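Local coordinates for protein probable benzoylformate decarboxylase (Rhodococcus jostii, PDB 7ORX) that belongs to the thiamine diphosphate-dependent enzyme family and holds thiamine diphosphate between subunits, together with a bound sodium ion, at residues S55-Y60 and T68-H73; A186-D191 and Y317-G322. One frame throughout, in Å; residues are numbered along the deposited sequence.

Overall arrangement
Contact 1 comes first along the chain and is complete before contact 2 begins. It lies in the N-terminal domain, where helix 50-64 covers strand 68-73 of one six-stranded parallel sheet. Contact 2 belongs to a second six-stranded parallel sheet, that of the central domain, and joins the loop between strand 315-318 and helix 321-331 to the chain leading into helix 190-202. The two share no strand or helix. The centres of contact 1 and contact 2 are 31 Å apart and their nearest atoms about 17 Å apart. Contact 1 is buried and ends in a residue of the cofactor pocket; contact 2 lies further out, where the central domain's edge strand continues into another subunit.

Contact 1 of 2, residues S55-Y60 and T68-H73; sequences SMADGY and TLVNLH. With TPP (thiamine diphosphate), chain K.
Ala57 and Val70 meet closely where helix 50-64 runs over strand 68-73: the CB methyl of Ala57 lies 3.5 Å from CG2 of Val70. A small methyl on the helix lets the two backbones come near, and the beta-branched valine, with CG1 anti to the backbone N (chi1 175°), leaves CG2 to make the touch. Two residues back along the strand, and so on the same side, Thr68 turns its methyl to the helix backbone, CG2 standing 3.9 Å from the carbonyl O of Ala57, while OG1 makes a weak hydrogen bond with Glu66 O. Helix and strand run nearly antiparallel, at 174° with axes 8.7 Å apart. They form the second half of a beta-alpha-beta crossover that leaves strand 43-46, passes through the helix and returns on strand 68-73, with strand 22-25 lying between the two in the sheet. Towards the helix's C-terminal side the fit is looser. Here Tyr60, partly exposed, presents its ring edge to Thr68, with CD1 4.0 Å from Thr68 OG1; the ring also meets Phe24. At the far end of the strand, thiamine diphosphate C7' lies over one face of the His73 ring, offset toward the rim, while the rim atom CD2 of His73 comes to 3.5 Å from C4' of the cofactor; His73 ND1 is hydrogen-bonded to Glu31.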
# COMPACT_ATOMS: atom_id res chain seq x y z
N SER C 55 -21.50 -7.55 8.75
CA SER C 55 -21.60 -8.48 9.90
C SER C 55 -22.77 -9.46 9.71
O SER C 55 -22.60 -10.64 10.07
CB SER C 55 -21.73 -7.73 11.18
OG SER C 55 -20.51 -7.15 11.56
N MET C 56 -23.92 -9.02 9.17
CA MET C 56 -25.04 -9.92 8.80
C MET C 56 -24.53 -10.96 7.79
O MET C 56 -24.83 -12.16 7.94
CB MET C 56 -26.21 -9.15 8.18
CG MET C 56 -27.25 -8.70 9.15
SD MET C 56 -28.42 -7.42 8.50
CE MET C 56 -28.88 -8.30 7.03
N ALA C 57 -23.79 -10.51 6.77
CA ALA C 57 -23.26 -11.37 5.71
C ALA C 57 -22.35 -12.39 6.37
O ALA C 57 -22.42 -13.56 6.02
CB ALA C 57 -22.53 -10.53 4.70
N ASP C 58 -21.56 -11.93 7.33
CA ASP C 58 -20.56 -12.77 8.04
C ASP C 58 -21.32 -13.89 8.76
O ASP C 58 -20.98 -15.07 8.58
CB ASP C 58 -19.68 -11.93 8.96
CG ASP C 58 -18.33 -12.58 9.33
OD1 ASP C 58 -17.98 -13.59 8.68
OD2 ASP C 58 -17.63 -12.10 10.28
N GLY C 59 -22.35 -13.53 9.54
CA GLY C 59 -23.13 -14.54 10.27
C GLY C 59 -23.72 -15.54 9.31
O GLY C 59 -23.70 -16.75 9.58
N TYR C 60 -24.27 -15.06 8.21
CA TYR C 60 -24.92 -15.92 7.20
C TYR C 60 -23.88 -16.93 6.68
O TYR C 60 -24.14 -18.13 6.57
CB TYR C 60 -25.52 -15.06 6.10
CG TYR C 60 -26.34 -15.85 5.12
CD1 TYR C 60 -25.75 -16.42 4.02
CD2 TYR C 60 -27.69 -16.03 5.32
CE1 TYR C 60 -26.48 -17.18 3.14
CE2 TYR C 60 -28.44 -16.79 4.44
CZ TYR C 60 -27.83 -17.35 3.32
OH TYR C 60 -28.56 -18.08 2.44
N THR C 68 -20.29 -15.71 0.30
CA THR C 68 -21.51 -14.85 0.44
C THR C 68 -21.28 -13.47 -0.14
O THR C 68 -20.23 -12.94 0.11
CB THR C 68 -21.90 -14.73 1.92
OG1 THR C 68 -22.16 -16.07 2.34
CG2 THR C 68 -23.10 -13.86 2.19
N LEU C 69 -22.26 -12.92 -0.84
CA LEU C 69 -22.03 -11.69 -1.63
C LEU C 69 -22.47 -10.47 -0.83
O LEU C 69 -23.56 -10.46 -0.30
CB LEU C 69 -22.82 -11.80 -2.95
CG LEU C 69 -22.60 -10.67 -3.95
CD1 LEU C 69 -21.14 -10.54 -4.37
CD2 LEU C 69 -23.46 -10.91 -5.19
N VAL C 70 -21.66 -9.44 -0.81
CA VAL C 70 -21.99 -8.14 -0.18
C VAL C 70 -21.90 -7.08 -1.28
O VAL C 70 -21.03 -7.24 -2.11
CB VAL C 70 -21.00 -7.87 0.95
CG1 VAL C 70 -21.21 -6.51 1.55
CG2 VAL C 70 -21.04 -8.99 1.98
N ASN C 71 -22.73 -6.04 -1.27
CA ASN C 71 -22.65 -4.95 -2.27
C ASN C 71 -22.73 -3.61 -1.53
O ASN C 71 -23.78 -3.27 -0.95
CB ASN C 71 -23.74 -5.12 -3.32
CG ASN C 71 -23.69 -4.06 -4.40
OD1 ASN C 71 -22.62 -3.71 -4.90
ND2 ASN C 71 -24.85 -3.54 -4.76
N LEU C 72 -21.67 -2.82 -1.57
CA LEU C 72 -21.55 -1.59 -0.78
C LEU C 72 -21.37 -0.40 -1.71
O LEU C 72 -21.11 -0.61 -2.91
CB LEU C 72 -20.33 -1.73 0.12
CG LEU C 72 -20.39 -2.88 1.12
CD1 LEU C 72 -19.05 -3.04 1.84
CD2 LEU C 72 -21.51 -2.65 2.12
N HIS C 73 -21.42 0.80 -1.14
CA HIS C 73 -21.42 2.07 -1.88
C HIS C 73 -20.06 2.76 -1.79
O HIS C 73 -19.81 3.41 -0.79
CB HIS C 73 -22.54 3.00 -1.40
CG HIS C 73 -22.44 4.33 -2.08
ND1 HIS C 73 -22.56 4.46 -3.48
CD2 HIS C 73 -22.11 5.54 -1.60
CE1 HIS C 73 -22.36 5.72 -3.81
NE2 HIS C 73 -22.09 6.40 -2.67
N1' TPP K . -24.07 4.81 2.33
C2' TPP K . -23.23 5.80 2.63
CM2 TPP K . -22.31 5.62 3.80
N3' TPP K . -23.13 6.95 1.96
C4' TPP K . -23.94 7.12 0.91
N4' TPP K . -23.82 8.28 0.23
C5' TPP K . -24.88 6.14 0.53
C6' TPP K . -24.89 4.99 1.28
C7' TPP K . -25.81 6.33 -0.65
N3 TPP K . -26.81 7.38 -0.43
C2 TPP K . -26.63 8.64 -0.81
S1 TPP K . -28.12 9.43 -1.00
C5 TPP K . -28.88 8.21 -0.03
C4 TPP K . -28.05 7.16 0.18
CM4 TPP K . -28.38 5.91 0.95
C6 TPP K . -30.28 8.39 0.50
C7 TPP K . -30.33 8.93 1.92
O7 TPP K . -31.72 9.05 2.34
PA TPP K . -32.22 10.33 3.19
O1A TPP K . -31.15 10.78 4.12
O2A TPP K . -33.57 9.89 3.65
O3A TPP K . -32.36 11.53 2.14
PB TPP K . -33.52 11.87 1.10
O1B TPP K . -33.80 13.36 1.20
O2B TPP K . -32.96 11.49 -0.24
O3B TPP K . -34.70 11.02 1.51

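Contact 2 of 2, residues A186-D191 and Y317-G322; sequences ASLSGD and YVAPVG
Pro320 sets its pyrrolidine ring against the peptide joining Ala186 to Ser187, with the CG corner above the plane of that flat group but displaced past its edge, on the side of Ala186 CA and Ser187 N. CG of Pro320 is 4.0 Å from Ala186 CA and 4.1 Å from Ser187 N, so a compact apolar ring rests on backbone alone; the CB atoms of Ala186 and Ser187 both point away from it. The other flat group, the phenol ring of Tyr317, makes its aromatic contact beyond this pair of segments, meeting His183 of the third subunit edge-to-face.

Between the proline and the tyrosine, Leu188 reaches inward. Its CG sits between the backbone N and the carbonyl carbon (chi1 59°), and the branch ending in CD1 comes to 4.2 Å from the CB of Ala319. The small methyl of Ala319 leaves room for the longer leucine, whose side chain also packs on Thr324 of helix 321-331. At the proline end the carbonyl O of Ala186 is hydrogen-bonded to Ser323 OG, which joins the segment to the same helix.

Both segments lead into helices here. Ser189, a residue well suited to an N-cap, accepts through OG a weak, bent capping bond from Asp191 N (2.9 Å, 122°) and a hydrogen bond from Gln192 N. Pro320 holds the N-cap position of helix 321-331, and its carbonyl O is hydrogen-bonded to Thr324 OG1.

Tyr317 and Val318 also pair in parallel with a strand of the third subunit, so the edge strand 315-318 is continued across the interface. Strand, short loop and helix in this succession, at the rim of a parallel sheet, are typical of the Rossmann-like central domain of thiamine diphosphate enzymes.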
# COMPACT_ATOMS: atom_id res chain seq x y z
N ALA C 186 -7.54 -32.27 -0.24
CA ALA C 186 -8.27 -32.55 1.03
C ALA C 186 -7.58 -33.72 1.77
O ALA C 186 -8.34 -34.56 2.34
CB ALA C 186 -9.73 -32.82 0.75
N SER C 187 -6.23 -33.77 1.79
CA SER C 187 -5.41 -34.67 2.65
C SER C 187 -3.89 -34.38 2.55
O SER C 187 -3.46 -33.43 1.78
CB SER C 187 -5.71 -36.14 2.37
OG SER C 187 -5.77 -36.89 3.57
N LEU C 188 -3.12 -35.22 3.27
CA LEU C 188 -1.65 -35.13 3.55
C LEU C 188 -1.01 -36.52 3.50
O LEU C 188 -1.72 -37.51 3.78
CB LEU C 188 -1.44 -34.49 4.94
CG LEU C 188 -2.07 -35.20 6.15
CD1 LEU C 188 -1.40 -34.75 7.44
CD2 LEU C 188 -3.58 -34.98 6.26
N SER C 189 0.29 -36.59 3.21
CA SER C 189 1.07 -37.83 2.94
C SER C 189 0.72 -38.91 3.96
O SER C 189 0.50 -38.56 5.10
CB SER C 189 2.58 -37.57 2.89
OG SER C 189 3.35 -38.66 3.37
N GLY C 190 0.68 -40.17 3.52
CA GLY C 190 0.60 -41.39 4.34
C GLY C 190 1.78 -41.49 5.30
O GLY C 190 1.57 -41.94 6.46
N ASP C 191 2.97 -41.11 4.85
CA ASP C 191 4.21 -41.12 5.68
C ASP C 191 3.98 -40.18 6.87
O ASP C 191 4.15 -40.63 8.04
CB ASP C 191 5.46 -40.75 4.86
CG ASP C 191 6.35 -41.93 4.47
OD1 ASP C 191 6.46 -42.87 5.32
OD2 ASP C 191 6.91 -41.91 3.29
N TYR C 317 1.99 -28.61 11.08
CA TYR C 317 1.56 -29.32 9.84
C TYR C 317 0.51 -28.44 9.17
O TYR C 317 -0.54 -28.21 9.81
CB TYR C 317 0.99 -30.70 10.17
CG TYR C 317 2.01 -31.67 10.69
CD1 TYR C 317 2.44 -31.63 12.01
CD2 TYR C 317 2.58 -32.61 9.87
CE1 TYR C 317 3.40 -32.52 12.49
CE2 TYR C 317 3.55 -33.49 10.32
CZ TYR C 317 3.95 -33.46 11.64
OH TYR C 317 4.89 -34.36 12.11
N VAL C 318 0.75 -27.97 7.94
CA VAL C 318 -0.27 -27.18 7.22
C VAL C 318 -1.07 -28.18 6.42
O VAL C 318 -0.50 -28.74 5.53
CB VAL C 318 0.32 -26.06 6.34
CG1 VAL C 318 -0.77 -25.16 5.74
CG2 VAL C 318 1.29 -25.22 7.16
N ALA C 319 -2.30 -28.46 6.82
CA ALA C 319 -3.15 -29.52 6.23
C ALA C 319 -4.60 -29.24 6.56
O ALA C 319 -4.89 -28.47 7.47
CB ALA C 319 -2.72 -30.87 6.74
N PRO C 320 -5.56 -29.85 5.83
CA PRO C 320 -6.97 -29.67 6.11
C PRO C 320 -7.35 -30.29 7.45
O PRO C 320 -7.01 -31.43 7.69
CB PRO C 320 -7.62 -30.38 4.92
CG PRO C 320 -6.59 -30.27 3.89
CD PRO C 320 -5.35 -30.69 4.66
N VAL C 321 -8.03 -29.52 8.28
CA VAL C 321 -8.34 -29.89 9.69
C VAL C 321 -9.33 -31.06 9.69
O VAL C 321 -9.09 -32.03 10.40
CB VAL C 321 -8.90 -28.67 10.45
CG1 VAL C 321 -9.50 -29.01 11.78
CG2 VAL C 321 -7.84 -27.59 10.61
N GLY C 322 -10.39 -30.92 8.88
CA GLY C 322 -11.40 -31.96 8.63
C GLY C 322 -10.75 -33.31 8.43
O GLY C 322 -10.83 -34.16 9.34